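PDB 3CJL: DUF3861 domain-containing protein from Pectobacterium atrosepticum SCRI1043, which is of unknown function but folds into a beta hairpin packed on helices and pairs with a second copy of itself through its strands and helices. Local coordinates for residues Asn4-Thr9 and Asp29-Leu34; Phe22-His27 and Phe58-Met63; Val53-Phe58 and Ala80-Leu85. One frame throughout, in Å; residues are numbered along the deposited sequence.

From the N terminus, strand 4-12 turns back into strand 19-26, and the chain then enters helix 30-37, long helix 45-64 and, after a short helix, helix 75-86. Contact 1 closes the first loop by bringing the start of helix 30-37 back against strand 4-12. Contact 2 crosses it along the chain, since strand 19-26, which lies inside that loop, meets helix 45-64; backbone bonds between the two hairpin strands join these contacts directly. Contact 3 crosses contact 2 in turn, shares F58 with it, and lays helix 75-86 beside the same long helix. Contacts 1 and 3 follow in series, with L30 and L33 touching K56. All three also reach the second subunit.

Contact 1 (Asn4-Thr9 and Asp29-Leu34); sequences NIYQIT and DLFKLL
At the junction where the beta hairpin hands over to the first helix, Y6 on strand 4-9 reaches the N-terminal turn of the helix that D29 caps. The phenol oxygen does the main work: L30 N donates to Y6 OH at 2.9 Å, with an N-H...O angle of 156°. Since L30 N belongs to the first turn, where no preceding carbonyl of the helix takes it up, the tyrosine hydroxyl supplies the acceptor. A water lying in the ring plane, at its edge, receives a short bond of 2.5 Å from Y6 OH and donates to D29 OD1 at 2.6 Å, so hydroxyl and carboxylate are joined through one bridge. The same D29 OD1 accepts from K32 N at 3.1 Å, the N-cap bond, with the donor well above the carboxylate plane. That gives this oxygen two donors, which probably help to keep it negative beside the positive end of the helix dipole.

Apolar atoms close in around the phenol. L30 CB lies 3.7 Å from Y6 CZ, on an oblique approach, while F31 offers the edge of its ring, CE1 standing 3.7 Å from Y6 CE1. Y6 CG is anti to its carbonyl carbon (chi1 -57°), starting the ring toward the helix. The hairpin strand itself goes on, through Y6 to T9, to pair antiparallel with a strand of the second subunit. The Asp N-cap is a classic helix start; in this hairpin-to-helix junction a strand tyrosine and a water add to it.

Contact 2 (Phe22-His27 and Phe58-Met63); sequences FEFSLH and FGEVMM
E60 sits in the middle of a strand-on-helix crossing, where the second strand of the hairpin passes over helix 45-64 at 78° with the two short axes 9.0 Å apart. Its methylenes meet the strand first. E60 CG lies 3.5 Å from F24 CZ, at the ring's outer end, and 3.4 Å from the carbonyl oxygen S25 O, while E60 CB receives L26 CD2 at 3.8 Å. One residue on, V61 CG2 comes to 3.8 Å from the same F24 CZ, so that the ring end touches two successive helix residues. The F24 ring plane is turned 66° from the E60 carboxylate.

What sets the glutamate this way is its chain: CG stands anti to the backbone N (chi1 179°), then the bend at chi2 swings CD out toward H27. Further out, Q64 NE2 of the same helix donates to E60 OE2, and H27 ND1 bonds to G1 O, fixing both polar ends from outside the contact. F24 also leans on L57 of the long helix and on A50 of the second subunit. At the end of the strand the carboxylate lies at the imidazole edge, the planes turned against each other, with E60 OE1 3.4 Å from the carbon H27 CD2.

Contact 3 (Val53-Phe58 and Ala80-Leu85); sequences VGLKLF and AFMMNL. With EDO (1,2-ethanediol), chain C.
L55 holds its CG anti to the backbone N (chi1 -175°), which starts its branch toward segment 80-85 of helix 75-86, and in M82 the bend at chi2 (-54°) puts SE before the leucine tip. M82 is a selenomethionine; its SE lies 3.7 Å from L55 CD2, the two side chains meeting tip to tip. The same methyl, L55 CD2, touches L85 CD1 at 3.6 Å, also tip to tip, while the other, L55 CD1, comes in the ring plane to the edge of F81 at 3.9 Å from CE2. L85 CG in turn lies over one face of that ring, toward its rim. The leucine's two methyls thus fit among three residues spread over one turn of the partner helix.

At the border the K56 chain curls so that NZ donates to O2 of a 1,2-ethanediol molecule, probably from the crystallisation liquor, at 3.2 Å; its salt bridge is with D28. F81 also stacks on F74 of the second subunit.

The short axes lie 13.2 Å apart and cross at -140°, so the helices meet through side-chain tips: helices 45-64 and 75-86 run roughly antiparallel, joined here by a small apolar patch centred on L55.

Contact 1 (Asn4-Thr9 and Asp29-Leu34)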
loop_
_atom_site.group_PDB
_atom_site.type_symbol
_atom_site.label_atom_id
_atom_site.label_comp_id
_atom_site.label_asym_id
_atom_site.label_seq_id
_atom_site.Cartn_x
_atom_site.Cartn_y
_atom_site.Cartn_z
ATOM N N ASN A 4 6.566 10.935 9.807
ATOM C CA ASN A 4 7.640 11.085 8.838
ATOM C C ASN A 4 6.979 11.421 7.505
ATOM O O ASN A 4 6.055 10.729 7.085
ATOM C CB ASN A 4 8.441 9.786 8.716
ATOM C CG ASN A 4 9.091 9.358 10.034
ATOM O OD1 ASN A 4 8.522 8.604 10.821
ATOM N ND2 ASN A 4 10.291 9.808 10.248
ATOM N N ILE A 5 7.468 12.467 6.837
ATOM C CA ILE A 5 6.873 12.985 5.605
ATOM C C ILE A 5 7.624 12.462 4.389
ATOM O O ILE A 5 8.848 12.528 4.317
ATOM C CB ILE A 5 6.853 14.535 5.594
ATOM C CG1 ILE A 5 6.156 15.078 6.858
ATOM C CG2 ILE A 5 6.123 15.040 4.377
ATOM C CD1 ILE A 5 6.366 16.588 7.058
ATOM N N TYR A 6 6.871 11.922 3.436
ATOM C CA TYR A 6 7.427 11.361 2.217
ATOM C C TYR A 6 6.713 11.970 1.051
ATOM O O TYR A 6 5.576 12.408 1.206
ATOM C CB TYR A 6 7.247 9.824 2.164
ATOM C CG TYR A 6 7.847 9.108 3.344
ATOM C CD1 TYR A 6 9.167 8.692 3.330
ATOM C CD2 TYR A 6 7.094 8.865 4.494
ATOM C CE1 TYR A 6 9.735 8.059 4.435
ATOM C CE2 TYR A 6 7.658 8.235 5.617
ATOM C CZ TYR A 6 8.973 7.835 5.574
ATOM O OH TYR A 6 9.531 7.208 6.663
ATOM N N GLN A 7 7.402 12.038 -0.094
ATOM C CA GLN A 7 6.746 12.287 -1.366
ATOM C C GLN A 7 6.681 10.941 -2.087
ATOM O O GLN A 7 7.696 10.263 -2.234
ATOM C CB GLN A 7 7.498 13.285 -2.238
ATOM C CG GLN A 7 6.676 13.773 -3.460
ATOM C CD GLN A 7 5.552 14.728 -3.086
ATOM O OE1 GLN A 7 5.516 15.264 -1.981
ATOM N NE2 GLN A 7 4.629 14.944 -4.014
ATOM N N ILE A 8 5.486 10.572 -2.541
ATOM C CA ILE A 8 5.278 9.334 -3.274
ATOM C C ILE A 8 4.958 9.676 -4.730
ATOM O O ILE A 8 4.015 10.420 -5.010
ATOM C CB ILE A 8 4.097 8.502 -2.709
ATOM C CG1 ILE A 8 4.145 8.385 -1.176
ATOM C CG2 ILE A 8 4.015 7.135 -3.410
ATOM C CD1 ILE A 8 5.410 7.872 -0.633
ATOM N N THR A 9 5.708 9.091 -5.655
ATOM C CA THR A 9 5.505 9.321 -7.075
ATOM C C THR A 9 5.313 7.978 -7.769
ATOM O O THR A 9 6.079 7.052 -7.515
ATOM C CB THR A 9 6.724 10.071 -7.679
ATOM O OG1 THR A 9 6.981 11.238 -6.898
ATOM C CG2 THR A 9 6.505 10.456 -9.174
ATOM N N ASP A 29 9.162 5.134 10.801
ATOM C CA ASP A 29 10.293 5.435 9.948
ATOM C C ASP A 29 10.314 4.304 8.928
ATOM O O ASP A 29 10.786 3.220 9.232
ATOM C CB ASP A 29 11.582 5.472 10.787
ATOM C CG ASP A 29 12.811 5.784 9.970
ATOM O OD1 ASP A 29 12.797 5.577 8.743
ATOM O OD2 ASP A 29 13.821 6.219 10.567
ATOM N N LEU A 30 9.794 4.569 7.726
ATOM C CA LEU A 30 9.643 3.552 6.681
ATOM C C LEU A 30 10.967 2.912 6.255
ATOM O O LEU A 30 11.064 1.692 6.159
ATOM C CB LEU A 30 8.921 4.141 5.461
ATOM C CG LEU A 30 8.701 3.255 4.232
ATOM C CD1 LEU A 30 7.895 1.997 4.575
ATOM C CD2 LEU A 30 7.995 4.079 3.144
ATOM N N PHE A 31 11.979 3.736 6.023
ATOM C CA PHE A 31 13.299 3.241 5.637
ATOM C C PHE A 31 13.938 2.396 6.739
ATOM O O PHE A 31 14.588 1.411 6.430
ATOM C CB PHE A 31 14.208 4.386 5.187
ATOM C CG PHE A 31 13.826 4.961 3.845
ATOM C CD1 PHE A 31 12.788 5.868 3.726
ATOM C CD2 PHE A 31 14.499 4.581 2.697
ATOM C CE1 PHE A 31 12.417 6.382 2.478
ATOM C CE2 PHE A 31 14.141 5.106 1.465
ATOM C CZ PHE A 31 13.095 6.011 1.366
ATOM N N LYS A 32 13.726 2.746 8.010
ATOM C CA LYS A 32 14.230 1.915 9.127
ATOM C C LYS A 32 13.459 0.580 9.214
ATOM O O LYS A 32 14.058 -0.467 9.441
ATOM C CB LYS A 32 14.174 2.678 10.452
ATOM C CG LYS A 32 15.062 2.108 11.539
ATOM C CD LYS A 32 15.003 2.957 12.815
ATOM C CE LYS A 32 16.315 2.907 13.608
ATOM N NZ LYS A 32 16.711 1.538 14.065
ATOM N N LEU A 33 12.146 0.630 8.993
ATOM C CA LEU A 33 11.291 -0.568 8.959
ATOM C C LEU A 33 11.712 -1.526 7.817
ATOM O O LEU A 33 11.771 -2.754 8.009
ATOM C CB LEU A 33 9.812 -0.160 8.834
ATOM C CG LEU A 33 8.710 -1.088 9.351
ATOM C CD1 LEU A 33 8.777 -1.224 10.868
ATOM C CD2 LEU A 33 7.309 -0.574 8.945
ATOM N N LEU A 34 12.036 -0.963 6.650
ATOM C CA LEU A 34 12.513 -1.760 5.507
ATOM C C LEU A 34 13.856 -2.473 5.775
ATOM O O LEU A 34 14.020 -3.627 5.386
ATOM C CB LEU A 34 12.580 -0.916 4.219
ATOM C CG LEU A 34 11.226 -0.511 3.618
ATOM C CD1 LEU A 34 11.401 0.523 2.530
ATOM C CD2 LEU A 34 10.448 -1.715 3.091
HETATM O O HOH W 1 11.998 7.066 6.777
#

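Contact 2 (Phe22-His27 and Phe58-Met63)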
loop_
_atom_site.group_PDB
_atom_site.type_symbol
_atom_site.label_atom_id
_atom_site.label_comp_id
_atom_site.label_asym_id
_atom_site.label_seq_id
_atom_site.Cartn_x
_atom_site.Cartn_y
_atom_site.Cartn_z
ATOM N N PHE A 22 2.225 12.702 -4.682
ATOM C CA PHE A 22 1.558 13.228 -3.502
ATOM C C PHE A 22 2.425 13.118 -2.262
ATOM O O PHE A 22 3.310 12.270 -2.181
ATOM C CB PHE A 22 0.201 12.530 -3.288
ATOM C CG PHE A 22 0.299 11.058 -3.044
ATOM C CD1 PHE A 22 0.429 10.181 -4.097
ATOM C CD2 PHE A 22 0.248 10.544 -1.751
ATOM C CE1 PHE A 22 0.510 8.809 -3.884
ATOM C CE2 PHE A 22 0.329 9.189 -1.542
ATOM C CZ PHE A 22 0.464 8.320 -2.623
ATOM N N GLU A 23 2.189 14.019 -1.322
ATOM C CA GLU A 23 2.895 13.997 -0.055
ATOM C C GLU A 23 2.122 13.093 0.880
ATOM O O GLU A 23 0.892 13.071 0.865
ATOM C CB GLU A 23 2.992 15.362 0.571
ATOM C CG GLU A 23 3.663 15.347 1.935
ATOM C CD GLU A 23 3.787 16.727 2.503
ATOM O OE1 GLU A 23 4.689 17.444 2.067
ATOM O OE2 GLU A 23 2.984 17.087 3.376
ATOM N N PHE A 24 2.846 12.338 1.685
ATOM C CA PHE A 24 2.198 11.485 2.644
ATOM C C PHE A 24 3.017 11.289 3.899
ATOM O O PHE A 24 4.227 11.185 3.844
ATOM C CB PHE A 24 1.832 10.160 1.995
ATOM C CG PHE A 24 0.771 9.435 2.731
ATOM C CD1 PHE A 24 -0.501 10.014 2.870
ATOM C CD2 PHE A 24 1.029 8.193 3.298
ATOM C CE1 PHE A 24 -1.507 9.358 3.596
ATOM C CE2 PHE A 24 0.035 7.526 3.997
ATOM C CZ PHE A 24 -1.235 8.116 4.151
ATOM N N SER A 25 2.332 11.274 5.033
ATOM C CA SER A 25 2.972 11.160 6.332
ATOM C C SER A 25 2.685 9.775 6.919
ATOM O O SER A 25 1.555 9.341 6.866
ATOM C CB SER A 25 2.431 12.259 7.252
ATOM O OG SER A 25 3.022 12.183 8.534
ATOM N N LEU A 26 3.716 9.093 7.427
ATOM C CA LEU A 26 3.569 7.808 8.114
ATOM C C LEU A 26 4.114 7.987 9.508
ATOM O O LEU A 26 5.087 8.703 9.708
ATOM C CB LEU A 26 4.360 6.676 7.435
ATOM C CG LEU A 26 4.072 6.351 5.966
ATOM C CD1 LEU A 26 5.100 5.354 5.453
ATOM C CD2 LEU A 26 2.644 5.834 5.754
ATOM N N HIS A 27 3.520 7.280 10.458
ATOM C CA HIS A 27 3.951 7.310 11.855
ATOM C C HIS A 27 4.946 6.226 12.239
ATOM O O HIS A 27 5.054 5.851 13.400
ATOM C CB HIS A 27 2.728 7.315 12.734
ATOM C CG HIS A 27 1.960 8.568 12.585
ATOM N ND1 HIS A 27 2.403 9.750 13.128
ATOM C CD2 HIS A 27 0.856 8.865 11.868
ATOM C CE1 HIS A 27 1.568 10.712 12.799
ATOM N NE2 HIS A 27 0.616 10.201 12.041
ATOM N N PHE A 58 -1.651 2.056 2.843
ATOM C CA PHE A 58 -3.094 1.851 3.034
ATOM C C PHE A 58 -3.483 1.746 4.511
ATOM O O PHE A 58 -4.536 2.236 4.883
ATOM C CB PHE A 58 -3.688 0.788 2.062
ATOM C CG PHE A 58 -3.939 -0.573 2.643
ATOM C CD1 PHE A 58 -5.097 -0.820 3.365
ATOM C CD2 PHE A 58 -3.099 -1.646 2.336
ATOM C CE1 PHE A 58 -5.364 -2.076 3.873
ATOM C CE2 PHE A 58 -3.369 -2.928 2.819
ATOM C CZ PHE A 58 -4.500 -3.138 3.594
ATOM N N GLY A 59 -2.590 1.221 5.351
ATOM C CA GLY A 59 -2.811 1.126 6.790
ATOM C C GLY A 59 -2.900 2.458 7.517
ATOM O O GLY A 59 -3.729 2.627 8.400
ATOM N N GLU A 60 -2.030 3.387 7.145
ATOM C CA GLU A 60 -2.090 4.771 7.619
ATOM C C GLU A 60 -3.425 5.459 7.270
ATOM O O GLU A 60 -4.005 6.137 8.113
ATOM C CB GLU A 60 -0.914 5.554 7.035
ATOM C CG GLU A 60 -0.844 7.020 7.406
ATOM C CD GLU A 60 -0.811 7.266 8.911
ATOM O OE1 GLU A 60 -0.125 6.508 9.642
ATOM O OE2 GLU A 60 -1.478 8.232 9.349
ATOM N N VAL A 61 -3.925 5.277 6.052
ATOM C CA VAL A 61 -5.220 5.883 5.664
ATOM C C VAL A 61 -6.383 5.355 6.513
ATOM O O VAL A 61 -7.260 6.112 6.938
ATOM C CB VAL A 61 -5.534 5.694 4.161
ATOM C CG1 VAL A 61 -6.932 6.217 3.847
ATOM C CG2 VAL A 61 -4.513 6.429 3.308
HETATM N N MSE A 62 -6.388 4.060 6.748
HETATM C CA MSE A 62 -7.384 3.448 7.615
HETATM C C MSE A 62 -7.280 3.952 9.066
HETATM O O MSE A 62 -8.309 4.145 9.702
HETATM C CB MSE A 62 -7.281 1.929 7.544
HETATM C CG MSE A 62 -7.661 1.414 6.165
HETATM SE SE MSE A 62 -7.883 -0.521 6.041
HETATM C CE MSE A 62 -6.423 -1.078 7.214
HETATM N N MSE A 63 -6.066 4.179 9.572
HETATM C CA MSE A 63 -5.882 4.803 10.901
HETATM C C MSE A 63 -6.528 6.188 10.937
HETATM O O MSE A 63 -7.145 6.556 11.916
HETATM C CB MSE A 63 -4.400 5.023 11.258
HETATM C CG MSE A 63 -3.515 3.813 11.483
HETATM SE SE MSE A 63 -4.326 2.430 12.514
HETATM C CE MSE A 63 -4.934 1.172 10.971
#

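Contact 3 (Val53-Phe58 and Ala80-Leu85)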
loop_
_atom_site.group_PDB
_atom_site.type_symbol
_atom_site.label_atom_id
_atom_site.label_comp_id
_atom_site.label_asym_id
_atom_site.label_seq_id
_atom_site.Cartn_x
_atom_site.Cartn_y
_atom_site.Cartn_z
ATOM N N VAL A 53 5.733 -1.225 1.767
ATOM C CA VAL A 53 5.337 0.122 1.325
ATOM C C VAL A 53 3.822 0.208 1.167
ATOM O O VAL A 53 3.192 1.151 1.651
ATOM C CB VAL A 53 6.032 0.519 -0.003
ATOM C CG1 VAL A 53 5.413 1.790 -0.606
ATOM C CG2 VAL A 53 7.525 0.709 0.224
ATOM N N GLY A 54 3.250 -0.781 0.495
ATOM C CA GLY A 54 1.824 -0.822 0.244
ATOM C C GLY A 54 0.993 -0.888 1.500
ATOM O O GLY A 54 0.047 -0.121 1.648
ATOM N N LEU A 55 1.375 -1.787 2.401
ATOM C CA LEU A 55 0.730 -1.950 3.715
ATOM C C LEU A 55 0.749 -0.684 4.620
ATOM O O LEU A 55 -0.248 -0.360 5.265
ATOM C CB LEU A 55 1.421 -3.096 4.445
ATOM C CG LEU A 55 0.898 -3.562 5.791
ATOM C CD1 LEU A 55 -0.484 -4.130 5.614
ATOM C CD2 LEU A 55 1.865 -4.591 6.354
ATOM N N LYS A 56 1.900 -0.013 4.705
ATOM C CA LYS A 56 2.022 1.224 5.472
ATOM C C LYS A 56 1.210 2.367 4.846
ATOM O O LYS A 56 0.619 3.155 5.562
ATOM C CB LYS A 56 3.481 1.664 5.634
ATOM C CG LYS A 56 4.445 0.683 6.296
ATOM C CD LYS A 56 3.929 -0.039 7.535
ATOM C CE LYS A 56 3.839 0.832 8.727
ATOM N NZ LYS A 56 3.504 -0.032 9.936
ATOM N N LEU A 57 1.174 2.455 3.519
ATOM C CA LEU A 57 0.356 3.464 2.843
ATOM C C LEU A 57 -1.120 3.248 3.117
ATOM O O LEU A 57 -1.769 4.152 3.601
ATOM C CB LEU A 57 0.596 3.489 1.328
ATOM C CG LEU A 57 1.892 4.144 0.845
ATOM C CD1 LEU A 57 2.055 3.932 -0.666
ATOM C CD2 LEU A 57 1.931 5.636 1.220
ATOM N N PHE A 58 -1.651 2.056 2.843
ATOM C CA PHE A 58 -3.094 1.851 3.034
ATOM C C PHE A 58 -3.483 1.746 4.511
ATOM O O PHE A 58 -4.536 2.236 4.883
ATOM C CB PHE A 58 -3.688 0.788 2.062
ATOM C CG PHE A 58 -3.939 -0.573 2.643
ATOM C CD1 PHE A 58 -5.097 -0.820 3.365
ATOM C CD2 PHE A 58 -3.099 -1.646 2.336
ATOM C CE1 PHE A 58 -5.364 -2.076 3.873
ATOM C CE2 PHE A 58 -3.369 -2.928 2.819
ATOM C CZ PHE A 58 -4.500 -3.138 3.594
ATOM N N ALA A 80 -5.205 -8.207 13.476
ATOM C CA ALA A 80 -4.729 -9.573 13.668
ATOM C C ALA A 80 -3.627 -9.919 12.662
ATOM O O ALA A 80 -2.658 -10.596 12.998
ATOM C CB ALA A 80 -5.888 -10.571 13.561
ATOM N N PHE A 81 -3.790 -9.446 11.432
ATOM C CA PHE A 81 -2.791 -9.623 10.388
ATOM C C PHE A 81 -1.495 -8.883 10.771
ATOM O O PHE A 81 -0.395 -9.437 10.661
ATOM C CB PHE A 81 -3.355 -9.121 9.056
ATOM C CG PHE A 81 -2.371 -9.116 7.935
ATOM C CD1 PHE A 81 -1.992 -10.304 7.328
ATOM C CD2 PHE A 81 -1.824 -7.931 7.488
ATOM C CE1 PHE A 81 -1.091 -10.297 6.267
ATOM C CE2 PHE A 81 -0.920 -7.923 6.441
ATOM C CZ PHE A 81 -0.552 -9.114 5.832
HETATM N N MSE A 82 -1.639 -7.650 11.242
HETATM C CA MSE A 82 -0.492 -6.850 11.672
HETATM C C MSE A 82 0.242 -7.491 12.834
HETATM O O MSE A 82 1.461 -7.485 12.854
HETATM C CB MSE A 82 -0.912 -5.443 12.090
HETATM C CG MSE A 82 -1.338 -4.520 10.946
HETATM SE SE MSE A 82 -0.058 -4.362 9.530
HETATM C CE MSE A 82 1.491 -3.814 10.595
HETATM N N MSE A 83 -0.500 -8.039 13.791
HETATM C CA MSE A 83 0.117 -8.703 14.937
HETATM C C MSE A 83 0.891 -9.950 14.532
HETATM O O MSE A 83 1.949 -10.206 15.080
HETATM C CB MSE A 83 -0.917 -9.064 15.999
HETATM C CG MSE A 83 -1.247 -7.929 16.954
HETATM SE SE MSE A 83 -2.707 -8.480 18.113
HETATM C CE MSE A 83 -2.264 -10.306 18.415
ATOM N N ASN A 84 0.363 -10.724 13.589
ATOM C CA ASN A 84 1.082 -11.887 13.074
ATOM C C ASN A 84 2.359 -11.493 12.312
ATOM O O ASN A 84 3.373 -12.173 12.443
ATOM C CB ASN A 84 0.190 -12.748 12.197
ATOM C CG ASN A 84 0.879 -14.022 11.760
ATOM O OD1 ASN A 84 1.115 -14.910 12.573
ATOM N ND2 ASN A 84 1.223 -14.110 10.480
ATOM N N LEU A 85 2.311 -10.409 11.533
ATOM C CA LEU A 85 3.509 -9.913 10.843
ATOM C C LEU A 85 4.594 -9.438 11.810
ATOM O O LEU A 85 5.779 -9.604 11.528
ATOM C CB LEU A 85 3.193 -8.769 9.860
ATOM C CG LEU A 85 2.465 -9.140 8.565
ATOM C CD1 LEU A 85 2.073 -7.864 7.824
ATOM C CD2 LEU A 85 3.288 -10.094 7.659
HETATM C C1 EDO C . 6.414 -4.268 11.203
HETATM O O1 EDO C . 6.438 -5.516 10.493
HETATM C C2 EDO C . 5.138 -3.496 10.868
HETATM O O2 EDO C . 5.122 -2.218 11.531
#